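Uncharacterized protein (Burkholderia xenovorans, PDB 5KAK) is of unknown function but belongs to the NipSnap family and adopts the ferredoxin-like fold of dimeric alpha-beta barrel proteins. Local coordinates at residues E25-Q38 and E83-L96. Residues are numbered along the deposited sequence; the frame is centred on the assembly and turned at random. Where two conformers were deposited one is given.
Sequences EFAQHFEREGIAIQ and EWQEYVRKNIQPLL
In the helical layer of this ferredoxin-like, dimeric alpha-beta barrel fold, helices 25-38 and 83-92 pack roughly antiparallel, their directions 147° apart and their axes 10.3 Å apart, and Y87 of the second is a knob seated among F30, E33, G34 and I37 of the first. Glycine at G34 lets the ring come close: its CA lies 3.3 Å from Y87 CZ, in a CH-pi contact with the ring face. The Y87 ring, carried across the interface by a chi1 of 163° that sets CG opposite the backbone N, presents its edge to the face of F30 in a T-shaped pair, planes at 88°. Toward the sheet, I92 CG2 meets F26 CE2 at 3.6 Å, while Q38 CB lies 3.6 Å from W84 CZ3. On the other flank, N91 CB sits 3.5 Å over the centre of the H29 imidazole, whose NE2 donates in plane to the anti lone pair of E25 OE2 (2.8 Å), which restrains the ring's rotation. Direct polar bonding between the helices gives way to water: one molecule links E25 OE2 to N91 O, another E33 OE1 to N91 ND2, and a third joins the E33 and E83 carboxylates, probably easing their mutual repulsion. The contact thus combines an apolar, largely aromatic interior with water-bridged polar groups along its margin.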
loop_
_atom_site.group_PDB
_atom_site.type_symbol
_atom_site.label_atom_id
_atom_site.label_comp_id
_atom_site.label_asym_id
_atom_site.label_seq_id
_atom_site.Cartn_x
_atom_site.Cartn_y
_atom_site.Cartn_z
ATOM N N GLU E 25 -17.051 4.254 -19.938
ATOM C CA GLU E 25 -17.643 5.578 -20.062
ATOM C C GLU E 25 -16.578 6.663 -20.128
ATOM O O GLU E 25 -16.718 7.628 -20.896
ATOM C CB GLU E 25 -18.585 5.854 -18.899
ATOM C CG GLU E 25 -19.470 7.056 -19.166
ATOM C CD GLU E 25 -20.366 7.403 -18.005
ATOM O OE1 GLU E 25 -20.795 6.475 -17.283
ATOM O OE2 GLU E 25 -20.641 8.608 -17.820
ATOM N N PHE E 26 -15.535 6.544 -19.297
ATOM C CA PHE E 26 -14.418 7.487 -19.316
ATOM C C PHE E 26 -13.834 7.598 -20.723
ATOM O O PHE E 26 -13.720 8.701 -21.283
ATOM C CB PHE E 26 -13.362 7.034 -18.297
ATOM C CG PHE E 26 -12.237 8.014 -18.081
ATOM C CD1 PHE E 26 -11.231 8.137 -19.012
ATOM C CD2 PHE E 26 -12.168 8.788 -16.919
ATOM C CE1 PHE E 26 -10.193 9.020 -18.819
ATOM C CE2 PHE E 26 -11.133 9.668 -16.714
ATOM C CZ PHE E 26 -10.139 9.788 -17.658
ATOM N N ALA E 27 -13.515 6.451 -21.330
ATOM C CA ALA E 27 -12.990 6.428 -22.693
ATOM C C ALA E 27 -13.979 7.019 -23.687
ATOM O O ALA E 27 -13.587 7.762 -24.595
ATOM C CB ALA E 27 -12.637 4.992 -23.089
ATOM N N GLN E 28 -15.263 6.677 -23.553
ATOM C CA GLN E 28 -16.279 7.248 -24.426
ATOM C C GLN E 28 -16.279 8.765 -24.342
ATOM O O GLN E 28 -16.344 9.456 -25.363
ATOM C CB GLN E 28 -17.657 6.695 -24.061
ATOM C CG GLN E 28 -17.922 5.286 -24.570
ATOM C CD GLN E 28 -19.345 4.823 -24.273
ATOM O OE1 GLN E 28 -20.012 5.354 -23.379
ATOM N NE2 GLN E 28 -19.816 3.830 -25.027
ATOM N N HIS E 29 -16.234 9.311 -23.125
ATOM C CA HIS E 29 -16.322 10.760 -22.993
ATOM C C HIS E 29 -15.122 11.427 -23.641
ATOM O O HIS E 29 -15.263 12.458 -24.312
ATOM C CB HIS E 29 -16.426 11.159 -21.522
ATOM C CG HIS E 29 -17.773 10.895 -20.916
ATOM N ND1 HIS E 29 -18.938 11.419 -21.430
ATOM C CD2 HIS E 29 -18.132 10.173 -19.829
ATOM C CE1 HIS E 29 -19.960 11.024 -20.690
ATOM N NE2 HIS E 29 -19.495 10.266 -19.713
ATOM N N PHE E 30 -13.933 10.831 -23.480
ATOM C CA PHE E 30 -12.729 11.449 -24.014
ATOM C C PHE E 30 -12.657 11.321 -25.527
ATOM O O PHE E 30 -12.258 12.270 -26.212
ATOM C CB PHE E 30 -11.483 10.851 -23.331
ATOM C CG PHE E 30 -11.029 11.674 -22.166
ATOM C CD1 PHE E 30 -11.554 11.467 -20.905
ATOM C CD2 PHE E 30 -10.171 12.745 -22.370
ATOM C CE1 PHE E 30 -11.177 12.268 -19.845
ATOM C CE2 PHE E 30 -9.800 13.554 -21.329
ATOM C CZ PHE E 30 -10.301 13.321 -20.065
ATOM N N GLU E 31 -13.015 10.161 -26.078
ATOM C CA GLU E 31 -12.947 10.038 -27.530
ATOM C C GLU E 31 -14.002 10.909 -28.198
ATOM O O GLU E 31 -13.736 11.516 -29.239
ATOM C CB GLU E 31 -13.095 8.581 -27.970
ATOM C CG GLU E 31 -14.469 7.988 -27.720
ATOM C CD GLU E 31 -14.476 6.478 -27.880
ATOM O OE1 GLU E 31 -13.392 5.912 -28.144
ATOM O OE2 GLU E 31 -15.557 5.863 -27.740
ATOM N N ARG E 32 -15.191 11.020 -27.598
ATOM C CA ARG E 32 -16.251 11.808 -28.221
ATOM C C ARG E 32 -16.068 13.303 -28.024
ATOM O O ARG E 32 -16.531 14.088 -28.855
ATOM C CB ARG E 32 -17.624 11.408 -27.669
ATOM C CG ARG E 32 -18.084 10.018 -28.042
ATOM C CD ARG E 32 -19.414 9.714 -27.383
ATOM N NE ARG E 32 -19.861 8.348 -27.626
ATOM C CZ ARG E 32 -20.908 7.799 -27.023
ATOM N NH1 ARG E 32 -21.603 8.506 -26.142
ATOM N NH2 ARG E 32 -21.258 6.549 -27.292
ATOM N N GLU E 33 -15.423 13.727 -26.945
ATOM C CA GLU E 33 -15.491 15.135 -26.579
ATOM C C GLU E 33 -14.219 15.637 -25.902
ATOM O O GLU E 33 -13.672 16.671 -26.292
ATOM C CB GLU E 33 -16.711 15.370 -25.678
ATOM C CG GLU E 33 -16.835 16.784 -25.142
ATOM C CD GLU E 33 -18.092 17.003 -24.312
ATOM O OE1 GLU E 33 -18.807 16.017 -24.007
ATOM O OE2 GLU E 33 -18.368 18.167 -23.958
ATOM N N GLY E 34 -13.729 14.915 -24.891
ATOM C CA GLY E 34 -12.721 15.488 -24.012
ATOM C C GLY E 34 -11.343 15.650 -24.623
ATOM O O GLY E 34 -10.626 16.597 -24.290
ATOM N N ILE E 35 -10.932 14.734 -25.498
ATOM C CA ILE E 35 -9.562 14.824 -25.991
ATOM C C ILE E 35 -9.437 15.962 -26.995
ATOM O O ILE E 35 -8.367 16.579 -27.105
ATOM C CB ILE E 35 -9.094 13.471 -26.567
ATOM C CG1 ILE E 35 -7.564 13.387 -26.569
ATOM C CG2 ILE E 35 -9.651 13.240 -27.972
ATOM C CD1 ILE E 35 -6.938 13.410 -25.167
ATOM N N ALA E 36 -10.522 16.289 -27.705
ATOM C CA ALA E 36 -10.505 17.432 -28.611
ATOM C C ALA E 36 -10.275 18.727 -27.853
ATOM O O ALA E 36 -9.758 19.695 -28.420
ATOM C CB ALA E 36 -11.817 17.509 -29.391
ATOM N N ILE E 37 -10.676 18.771 -26.584
ATOM C CA ILE E 37 -10.379 19.925 -25.745
ATOM C C ILE E 37 -8.939 19.870 -25.256
ATOM O O ILE E 37 -8.188 20.845 -25.372
ATOM C CB ILE E 37 -11.346 19.989 -24.551
ATOM C CG1 ILE E 37 -12.794 20.019 -25.006
ATOM C CG2 ILE E 37 -11.048 21.202 -23.689
ATOM C CD1 ILE E 37 -13.763 19.851 -23.861
ATOM N N GLN E 38 -8.542 18.721 -24.693
ATOM C CA GLN E 38 -7.340 18.673 -23.874
ATOM C C GLN E 38 -6.069 18.542 -24.701
ATOM O O GLN E 38 -5.078 19.212 -24.412
ATOM C CB GLN E 38 -7.446 17.519 -22.871
ATOM C CG GLN E 38 -6.274 17.436 -21.892
ATOM C CD GLN E 38 -6.319 16.187 -21.029
ATOM O OE1 GLN E 38 -6.779 15.136 -21.468
ATOM N NE2 GLN E 38 -5.855 16.302 -19.788
ATOM N N GLU E 83 -14.750 25.553 -20.875
ATOM C CA GLU E 83 -15.210 24.343 -21.549
ATOM C C GLU E 83 -14.628 23.104 -20.893
ATOM O O GLU E 83 -15.322 22.096 -20.709
ATOM C CB GLU E 83 -14.816 24.388 -23.024
ATOM C CG GLU E 83 -15.230 23.175 -23.832
ATOM C CD GLU E 83 -14.660 23.183 -25.240
ATOM O OE1 GLU E 83 -13.566 23.758 -25.447
ATOM O OE2 GLU E 83 -15.310 22.610 -26.141
ATOM N N TRP E 84 -13.349 23.159 -20.545
ATOM C CA TRP E 84 -12.721 22.032 -19.872
ATOM C C TRP E 84 -13.330 21.813 -18.491
ATOM O O TRP E 84 -13.676 20.682 -18.131
ATOM C CB TRP E 84 -11.218 22.264 -19.768
ATOM C CG TRP E 84 -10.497 21.179 -19.011
ATOM C CD1 TRP E 84 -9.911 21.287 -17.789
ATOM C CD2 TRP E 84 -10.303 19.827 -19.432
ATOM N NE1 TRP E 84 -9.348 20.083 -17.421
ATOM C CE2 TRP E 84 -9.573 19.171 -18.416
ATOM C CE3 TRP E 84 -10.664 19.109 -20.576
ATOM C CZ2 TRP E 84 -9.203 17.829 -18.508
ATOM C CZ3 TRP E 84 -10.294 17.782 -20.669
ATOM C CH2 TRP E 84 -9.576 17.150 -19.641
ATOM N N GLN E 85 -13.461 22.882 -17.697
ATOM C CA GLN E 85 -14.016 22.728 -16.355
ATOM C C GLN E 85 -15.402 22.098 -16.407
ATOM O O GLN E 85 -15.708 21.189 -15.627
ATOM C CB GLN E 85 -14.067 24.078 -15.635
ATOM C CG GLN E 85 -12.706 24.669 -15.296
ATOM C CD GLN E 85 -12.013 23.948 -14.145
ATOM O OE1 GLN E 85 -12.630 23.166 -13.419
ATOM N NE2 GLN E 85 -10.722 24.217 -13.970
ATOM N N GLU E 86 -16.244 22.549 -17.342
ATOM C CA GLU E 86 -17.588 21.986 -17.449
ATOM C C GLU E 86 -17.548 20.526 -17.891
ATOM O O GLU E 86 -18.276 19.690 -17.346
ATOM C CB GLU E 86 -18.436 22.819 -18.413
ATOM C CG GLU E 86 -19.773 22.187 -18.771
ATOM C CD GLU E 86 -20.703 22.052 -17.577
ATOM O OE1 GLU E 86 -20.438 22.681 -16.524
ATOM O OE2 GLU E 86 -21.707 21.316 -17.701
ATOM N N TYR E 87 -16.698 20.198 -18.869
ATOM C CA TYR E 87 -16.598 18.815 -19.327
ATOM C C TYR E 87 -16.198 17.879 -18.191
ATOM O O TYR E 87 -16.780 16.798 -18.033
ATOM C CB TYR E 87 -15.602 18.715 -20.484
ATOM C CG TYR E 87 -15.136 17.304 -20.749
ATOM C CD1 TYR E 87 -15.888 16.441 -21.521
ATOM C CD2 TYR E 87 -13.940 16.831 -20.220
ATOM C CE1 TYR E 87 -15.476 15.152 -21.755
ATOM C CE2 TYR E 87 -13.521 15.537 -20.448
ATOM C CZ TYR E 87 -14.291 14.701 -21.213
ATOM O OH TYR E 87 -13.874 13.415 -21.451
ATOM N N VAL E 88 -15.213 18.275 -17.388
ATOM C CA VAL E 88 -14.772 17.430 -16.278
ATOM C C VAL E 88 -15.887 17.272 -15.249
ATOM O O VAL E 88 -16.171 16.161 -14.782
ATOM C CB VAL E 88 -13.501 18.007 -15.635
ATOM C CG1 VAL E 88 -13.198 17.294 -14.322
ATOM C CG2 VAL E 88 -12.328 17.870 -16.586
ATOM N N ARG E 89 -16.534 18.382 -14.885
ATOM C CA ARG E 89 -17.575 18.347 -13.861
ATOM C C ARG E 89 -18.745 17.468 -14.290
ATOM O O ARG E 89 -19.236 16.639 -13.514
ATOM C CB ARG E 89 -18.053 19.773 -13.565
ATOM C CG ARG E 89 -19.257 19.855 -12.626
ATOM C CD ARG E 89 -20.151 21.061 -12.941
ATOM N NE ARG E 89 -20.942 20.879 -14.161
ATOM C CZ ARG E 89 -22.058 20.153 -14.237
ATOM N NH1 ARG E 89 -22.704 20.041 -15.390
ATOM N NH2 ARG E 89 -22.520 19.521 -13.165
ATOM N N LYS E 90 -19.199 17.634 -15.533
ATOM C CA LYS E 90 -20.369 16.900 -16.002
ATOM C C LYS E 90 -20.062 15.418 -16.193
ATOM O O LYS E 90 -20.839 14.556 -15.762
ATOM C CB LYS E 90 -20.876 17.517 -17.311
ATOM C CG LYS E 90 -22.122 16.862 -17.887
ATOM C CD LYS E 90 -22.456 17.424 -19.268
ATOM C CE LYS E 90 -23.834 16.983 -19.724
ATOM N NZ LYS E 90 -24.029 15.512 -19.579
ATOM N N ASN E 91 -18.927 15.100 -16.821
ATOM C CA ASN E 91 -18.733 13.763 -17.362
ATOM C C ASN E 91 -17.689 12.918 -16.659
ATOM O O ASN E 91 -17.860 11.703 -16.604
ATOM C CB ASN E 91 -18.349 13.844 -18.841
ATOM C CG ASN E 91 -19.404 14.533 -19.662
ATOM O OD1 ASN E 91 -20.494 13.991 -19.866
ATOM N ND2 ASN E 91 -19.100 15.733 -20.132
ATOM N N ILE E 92 -16.605 13.506 -16.163
ATOM C CA ILE E 92 -15.488 12.729 -15.638
ATOM C C ILE E 92 -15.485 12.695 -14.117
ATOM O O ILE E 92 -15.222 11.648 -13.519
ATOM C CB ILE E 92 -14.149 13.271 -16.182
ATOM C CG1 ILE E 92 -14.092 13.146 -17.714
ATOM C CG2 ILE E 92 -12.975 12.543 -15.527
ATOM C CD1 ILE E 92 -14.404 11.765 -18.252
ATOM N N GLN E 93 -15.748 13.839 -13.491
ATOM C CA GLN E 93 -15.800 13.928 -12.034
ATOM C C GLN E 93 -16.568 12.788 -11.372
ATOM O O GLN E 93 -16.053 12.223 -10.392
ATOM C CB GLN E 93 -16.394 15.293 -11.652
ATOM C CG GLN E 93 -16.626 15.463 -10.179
ATOM C CD GLN E 93 -15.328 15.569 -9.422
ATOM O OE1 GLN E 93 -14.374 16.172 -9.907
ATOM N NE2 GLN E 93 -15.276 14.971 -8.236
ATOM N N PRO E 94 -17.764 12.394 -11.832
ATOM C CA PRO E 94 -18.486 11.298 -11.162
ATOM C C PRO E 94 -17.820 9.933 -11.274
ATOM O O PRO E 94 -18.226 9.010 -10.546
ATOM C CB PRO E 94 -19.847 11.290 -11.863
ATOM C CG PRO E 94 -19.961 12.641 -12.501
ATOM C CD PRO E 94 -18.585 13.003 -12.897
ATOM N N LEU E 95 -16.831 9.765 -12.146
ATOM C CA LEU E 95 -16.182 8.476 -12.329
ATOM C C LEU E 95 -14.897 8.354 -11.540
ATOM O O LEU E 95 -14.351 7.246 -11.457
ATOM C CB LEU E 95 -15.879 8.225 -13.812
ATOM C CG LEU E 95 -16.996 8.428 -14.833
ATOM C CD1 LEU E 95 -16.448 8.431 -16.262
ATOM C CD2 LEU E 95 -18.044 7.340 -14.681
ATOM N N LEU E 96 -14.425 9.450 -10.944
ATOM C CA LEU E 96 -13.125 9.478 -10.280
ATOM C C LEU E 96 -13.211 8.961 -8.849
ATOM O O LEU E 96 -14.190 9.206 -8.135
ATOM C CB LEU E 96 -12.579 10.904 -10.273
ATOM C CG LEU E 96 -12.385 11.526 -11.650
ATOM C CD1 LEU E 96 -12.011 13.002 -11.527
ATOM C CD2 LEU E 96 -11.305 10.761 -12.371
HETATM O O HOH W 1 -19.933 10.391 -15.774
HETATM O O HOH W 2 -21.013 16.318 -22.416
HETATM O O HOH W 3 -17.290 20.193 -25.287
#